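Local coordinates for SnoaL-like domain-containing protein (Kribbella flavida, PDB 4GB5), which is of unknown function but carries a SnoaL-like domain of the NTF2 clan, a fold whose cone-shaped cavity often serves for binding or converting small molecules, at residues V84-D89 and D130-S135; R35-P40 and S135-T140. One frame throughout, in Å; residues are numbered along the deposited sequence.

Contact 1 (V84-D89 and D130-S135); sequences VTIDSD and DGWRLS
W132 pushes the CH2 corner of its indole against the turn at S88 and D89, and that corner does most of the touching. The carbonyl oxygen of S88 comes up at the ring edge, close to the ring plane, 3.5 Å from CH2 of W132. D89 follows obliquely with its backbone: its carbonyl carbon lies 3.7 Å from the same CH2, while the D89 O atom is 3.7 Å from CZ3 of W132. From the strand just before the turn, I86 brings in the methyl CG2, 4.2 Å from W132 CH2, the two side chains crossing at a slant. I86 CG2 stands anti to its own backbone N, which brings this methyl to the indole.

The backbone angles of S88 and D89 fit a type II' turn, the two-residue link of the hairpin formed by strands 74-87 and 90-102. The indole reaches this turn by passing A91 and R127 of the two intervening strands, with E12, I13 and L16 of helix 6-25 packed against it as well. Its NE1 is hydrogen-bonded to D9 OD1, which fixes the rotation of the ring about its stem.

Behind the ring, R133 folds back along its own strand. NH1 of R133 donates to W132 O over 3.0 Å at 163°, with the oxygen lying in the guanidinium plane, although the donor stands above the carbonyl plane; two weaker bonds run from the same guanidinium to D130 O.

No hydrogen bond joins the two segments. Their meeting is van der Waals contact, with perhaps a slight electrostatic pull between the indole's C-H edge and S88 O, which also takes a weak hydrogen bond from R127 NH1; the ring's one strong polar tie goes to the helix.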
loop_
_atom_site.group_PDB
_atom_site.type_symbol
_atom_site.label_atom_id
_atom_site.label_comp_id
_atom_site.label_asym_id
_atom_site.label_seq_id
_atom_site.Cartn_x
_atom_site.Cartn_y
_atom_site.Cartn_z
ATOM N N VAL A 84 13.784 4.172 5.863
ATOM C CA VAL A 84 14.898 3.255 6.071
ATOM C C VAL A 84 16.137 4.049 6.409
ATOM O O VAL A 84 16.499 4.976 5.684
ATOM C CB VAL A 84 15.136 2.432 4.796
ATOM C CG1 VAL A 84 16.346 1.556 4.964
ATOM C CG2 VAL A 84 13.894 1.615 4.399
ATOM N N THR A 85 16.802 3.681 7.503
ATOM C CA THR A 85 18.054 4.289 7.887
ATOM C C THR A 85 19.096 3.215 7.978
ATOM O O THR A 85 18.907 2.267 8.718
ATOM C CB THR A 85 17.879 4.997 9.232
ATOM O OG1 THR A 85 16.732 5.876 9.150
ATOM C CG2 THR A 85 19.108 5.813 9.589
ATOM N N ILE A 86 20.184 3.333 7.215
ATOM C CA ILE A 86 21.180 2.285 7.114
ATOM C C ILE A 86 22.512 2.765 7.701
ATOM O O ILE A 86 22.923 3.912 7.479
ATOM C CB ILE A 86 21.415 1.900 5.659
ATOM C CG1 ILE A 86 20.094 1.430 5.048
ATOM C CG2 ILE A 86 22.489 0.832 5.552
ATOM C CD1 ILE A 86 20.126 1.355 3.516
ATOM N N ASP A 87 23.161 1.899 8.468
ATOM C CA ASP A 87 24.490 2.173 9.000
ATOM C C ASP A 87 25.266 0.887 8.801
ATOM O O ASP A 87 25.168 -0.037 9.598
ATOM C CB ASP A 87 24.372 2.545 10.479
ATOM C CG ASP A 87 25.709 2.824 11.134
ATOM O OD1 ASP A 87 26.728 2.801 10.424
ATOM O OD2 ASP A 87 25.713 3.061 12.360
ATOM N N SER A 88 26.001 0.835 7.692
ATOM C CA SER A 88 26.793 -0.326 7.299
ATOM C C SER A 88 25.970 -1.604 7.227
ATOM O O SER A 88 25.184 -1.759 6.302
ATOM C CB SER A 88 27.996 -0.520 8.207
ATOM O OG SER A 88 28.831 -1.522 7.651
ATOM N N ASP A 89 26.123 -2.514 8.199
ATOM C CA ASP A 89 25.400 -3.800 8.157
ATOM C C ASP A 89 24.180 -3.843 9.082
ATOM O O ASP A 89 23.667 -4.917 9.388
ATOM C CB ASP A 89 26.345 -4.992 8.455
ATOM C CG ASP A 89 26.872 -5.003 9.863
ATOM O OD1 ASP A 89 26.813 -3.949 10.533
ATOM O OD2 ASP A 89 27.370 -6.077 10.301
ATOM N N ASP A 130 24.111 -13.997 3.732
ATOM C CA ASP A 130 23.137 -14.388 2.716
ATOM C C ASP A 130 22.141 -13.258 2.405
ATOM O O ASP A 130 21.058 -13.485 1.870
ATOM C CB ASP A 130 22.374 -15.633 3.172
ATOM C CG ASP A 130 23.264 -16.852 3.277
ATOM O OD1 ASP A 130 23.850 -17.246 2.243
ATOM O OD2 ASP A 130 23.376 -17.410 4.391
ATOM N N GLY A 131 22.529 -12.031 2.734
ATOM C CA GLY A 131 21.715 -10.874 2.421
ATOM C C GLY A 131 21.037 -10.276 3.648
ATOM O O GLY A 131 21.177 -10.766 4.775
ATOM N N TRP A 132 20.325 -9.185 3.432
ATOM C CA TRP A 132 19.612 -8.516 4.517
ATOM C C TRP A 132 18.560 -9.419 5.129
ATOM O O TRP A 132 17.843 -10.146 4.405
ATOM C CB TRP A 132 18.996 -7.209 4.045
ATOM C CG TRP A 132 20.024 -6.129 3.822
ATOM C CD1 TRP A 132 20.650 -5.811 2.633
ATOM C CD2 TRP A 132 20.579 -5.243 4.813
ATOM N NE1 TRP A 132 21.545 -4.785 2.836
ATOM C CE2 TRP A 132 21.510 -4.407 4.158
ATOM C CE3 TRP A 132 20.335 -5.043 6.182
ATOM C CZ2 TRP A 132 22.223 -3.408 4.834
ATOM C CZ3 TRP A 132 21.056 -4.058 6.858
ATOM C CH2 TRP A 132 21.989 -3.257 6.178
ATOM N N ARG A 133 18.411 -9.322 6.452
ATOM C CA ARG A 133 17.360 -10.034 7.169
ATOM C C ARG A 133 16.778 -9.152 8.258
ATOM O O ARG A 133 17.478 -8.315 8.844
ATOM C CB ARG A 133 17.951 -11.292 7.882
ATOM C CG ARG A 133 18.498 -12.408 6.959
ATOM C CD ARG A 133 17.402 -13.063 6.149
ATOM N NE ARG A 133 17.896 -14.201 5.370
ATOM C CZ ARG A 133 18.452 -14.111 4.177
ATOM N NH1 ARG A 133 18.609 -12.956 3.574
ATOM N NH2 ARG A 133 18.832 -15.230 3.558
ATOM N N LEU A 134 15.502 -9.349 8.540
ATOM C CA LEU A 134 14.840 -8.630 9.612
ATOM C C LEU A 134 15.131 -9.337 10.944
ATOM O O LEU A 134 14.745 -10.498 11.146
ATOM C CB LEU A 134 13.322 -8.572 9.372
ATOM C CG LEU A 134 12.825 -7.754 8.187
ATOM C CD1 LEU A 134 11.336 -7.848 8.020
ATOM C CD2 LEU A 134 13.230 -6.300 8.352
ATOM N N SER A 135 15.812 -8.632 11.835
ATOM C CA SER A 135 16.265 -9.168 13.123
ATOM C C SER A 135 15.374 -8.786 14.293
ATOM O O SER A 135 15.427 -9.423 15.330
ATOM C CB SER A 135 17.688 -8.684 13.424
ATOM O OG SER A 135 17.732 -7.264 13.325
#

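Contact 2 (R35-P40 and S135-T140)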
loop_
_atom_site.group_PDB
_atom_site.type_symbol
_atom_site.label_atom_id
_atom_site.label_comp_id
_atom_site.label_asym_id
_atom_site.label_seq_id
_atom_site.Cartn_x
_atom_site.Cartn_y
_atom_site.Cartn_z
ATOM N N ARG A 35 14.577 -16.901 4.754
ATOM C CA ARG A 35 15.000 -15.916 3.766
ATOM C C ARG A 35 14.732 -14.497 4.207
ATOM O O ARG A 35 15.246 -13.532 3.626
ATOM C CB ARG A 35 14.246 -16.170 2.468
ATOM C CG ARG A 35 14.546 -17.580 1.969
ATOM C CD ARG A 35 13.994 -17.840 0.592
ATOM N NE ARG A 35 14.196 -19.249 0.251
ATOM C CZ ARG A 35 15.299 -19.762 -0.289
ATOM N NH1 ARG A 35 16.327 -18.986 -0.601
ATOM N NH2 ARG A 35 15.361 -21.069 -0.535
ATOM N N VAL A 36 13.861 -14.333 5.201
ATOM C CA VAL A 36 13.449 -12.998 5.673
ATOM C C VAL A 36 14.021 -12.542 7.006
ATOM O O VAL A 36 14.274 -11.363 7.203
ATOM C CB VAL A 36 11.908 -12.941 5.760
ATOM C CG1 VAL A 36 11.359 -11.669 6.328
ATOM C CG2 VAL A 36 11.321 -13.174 4.369
ATOM N N HIS A 37 14.183 -13.494 7.916
ATOM C CA HIS A 37 14.534 -13.216 9.318
ATOM C C HIS A 37 15.859 -13.825 9.745
ATOM O O HIS A 37 16.337 -14.833 9.189
ATOM C CB HIS A 37 13.423 -13.814 10.205
ATOM C CG HIS A 37 12.098 -13.119 10.053
ATOM N ND1 HIS A 37 11.925 -11.800 10.413
ATOM C CD2 HIS A 37 10.893 -13.555 9.621
ATOM C CE1 HIS A 37 10.682 -11.437 10.156
ATOM N NE2 HIS A 37 10.024 -12.484 9.696
ATOM N N THR A 38 16.448 -13.195 10.748
ATOM C CA THR A 38 17.522 -13.850 11.470
ATOM C C THR A 38 17.015 -14.966 12.406
ATOM O O THR A 38 15.819 -15.094 12.689
ATOM C CB THR A 38 18.286 -12.827 12.337
ATOM O OG1 THR A 38 17.378 -12.203 13.226
ATOM C CG2 THR A 38 18.952 -11.725 11.506
ATOM N N ASP A 39 17.950 -15.793 12.882
ATOM C CA ASP A 39 17.668 -16.840 13.863
ATOM C C ASP A 39 18.728 -16.685 14.933
ATOM O O ASP A 39 19.882 -17.001 14.678
ATOM C CB ASP A 39 17.781 -18.225 13.230
ATOM C CG ASP A 39 17.257 -19.330 14.124
ATOM O OD1 ASP A 39 16.841 -19.030 15.269
ATOM O OD2 ASP A 39 17.320 -20.515 13.700
ATOM N N PRO A 40 18.346 -16.235 16.137
ATOM C CA PRO A 40 16.984 -15.935 16.567
ATOM C C PRO A 40 16.463 -14.603 16.070
ATOM O O PRO A 40 17.183 -13.852 15.433
ATOM C CB PRO A 40 17.102 -15.967 18.093
ATOM C CG PRO A 40 18.514 -15.513 18.361
ATOM C CD PRO A 40 19.322 -16.088 17.233
ATOM N N SER A 135 15.812 -8.632 11.835
ATOM C CA SER A 135 16.265 -9.168 13.123
ATOM C C SER A 135 15.374 -8.786 14.293
ATOM O O SER A 135 15.427 -9.423 15.330
ATOM C CB SER A 135 17.688 -8.684 13.424
ATOM O OG SER A 135 17.732 -7.264 13.325
ATOM N N SER A 136 14.571 -7.742 14.136
ATOM C CA SER A 136 13.623 -7.359 15.143
ATOM C C SER A 136 12.363 -6.830 14.477
ATOM O O SER A 136 12.432 -5.989 13.567
ATOM C CB SER A 136 14.226 -6.266 16.039
ATOM O OG SER A 136 13.275 -5.777 16.946
ATOM N N VAL A 137 11.201 -7.304 14.923
ATOM C CA VAL A 137 9.911 -6.833 14.431
ATOM C C VAL A 137 9.130 -6.261 15.602
ATOM O O VAL A 137 8.993 -6.937 16.649
ATOM C CB VAL A 137 9.095 -7.987 13.821
ATOM C CG1 VAL A 137 7.720 -7.537 13.341
ATOM C CG2 VAL A 137 9.860 -8.619 12.689
ATOM N N LYS A 138 8.646 -5.048 15.447
ATOM C CA LYS A 138 7.815 -4.438 16.461
ATOM C C LYS A 138 6.609 -3.802 15.799
ATOM O O LYS A 138 6.751 -2.947 14.923
ATOM C CB LYS A 138 8.562 -3.394 17.244
ATOM C CG LYS A 138 7.693 -2.643 18.231
ATOM C CD LYS A 138 8.521 -1.634 18.997
ATOM C CE LYS A 138 7.713 -0.798 19.985
ATOM N NZ LYS A 138 8.619 0.218 20.660
ATOM N N LEU A 139 5.415 -4.219 16.217
ATOM C CA LEU A 139 4.206 -3.736 15.677
ATOM C C LEU A 139 3.528 -2.876 16.726
ATOM O O LEU A 139 3.266 -3.360 17.805
ATOM C CB LEU A 139 3.313 -4.916 15.338
ATOM C CG LEU A 139 1.859 -4.619 15.002
ATOM C CD1 LEU A 139 1.818 -3.783 13.743
ATOM C CD2 LEU A 139 1.005 -5.900 14.876
ATOM N N THR A 140 3.228 -1.633 16.378
ATOM C CA THR A 140 2.466 -0.695 17.216
ATOM C C THR A 140 1.126 -0.420 16.512
ATOM O O THR A 140 1.095 0.154 15.426
ATOM C CB THR A 140 3.259 0.600 17.413
ATOM O OG1 THR A 140 4.504 0.347 18.080
ATOM C CG2 THR A 140 2.461 1.577 18.297
#
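T38 sits snugly on the backbone of S135: its hydroxyl OG1 is 3.2 Å from S135 CA, and its methyl CG2 lies 3.8 Å from S135 CB. Both branches of the threonine therefore lean on the serine. OG1 occupies the place between the backbone N and the carbonyl carbon (chi1 58°), and from there it donates to P40 O over 2.8 Å, tilted 24° from the carbonyl plane. That bond spans the corner at D39 and P40, where the peptide before P40 is cis. Next to T38, a classic beta bulge sets both S135 and S136 opposite E124, while S135 also pairs through its backbone with T42.

H37 meets V137 more lightly. CE1 of the imidazole touches V137 CG2 at 3.9 Å, the side chains crossing at about a right angle. The ring is well kept in place: V36 CG1 packs over the centre of one face, 3.7 Å above the plane, ND1 is hydrogen-bonded to L134 O, and Y61 meets the imidazole edge-to-face. V137 also rests on Y20 of helix 6-25 and on F45.

Two separate places are solvent-exposed. One is the corner itself, where D39 is nevertheless held by a salt bridge to R34; the other is K138, its extended chain ending in a bond to a triethylene glycol molecule.

With an alanine at T38, the P40 carbonyl would probably lose its hydroxyl partner, the corner would be freer to shift, and a gap would open over S135.

The direct touches are van der Waals packing, including a hydroxyl oxygen set against C-H groups of S135. The hydrogen bonds tying 35-40 to this strand, the T38 backbone bond among them, are made at L134, and S135 and V137 add packing.

The two contacts share S135 in their segments, as the last residue of 130-135 and the first of 135-140, and their centres lie 11 Å apart on the same side of the chain's centre. Both use strand 131-145 of the mixed sheet. Along the chain, 84-89 and 130-135 both fall within the span between 35-40 and 135-140, apart from the shared S135. The contacts touch directly where R133 and L134 pack on R35 to H37: L134 N lies 2.7 Å from V36 O, probably a hydrogen bond. One strand thus ties the end of helix 32-36 to the far hairpin through W132, joining early and late parts of the SnoaL-like domain.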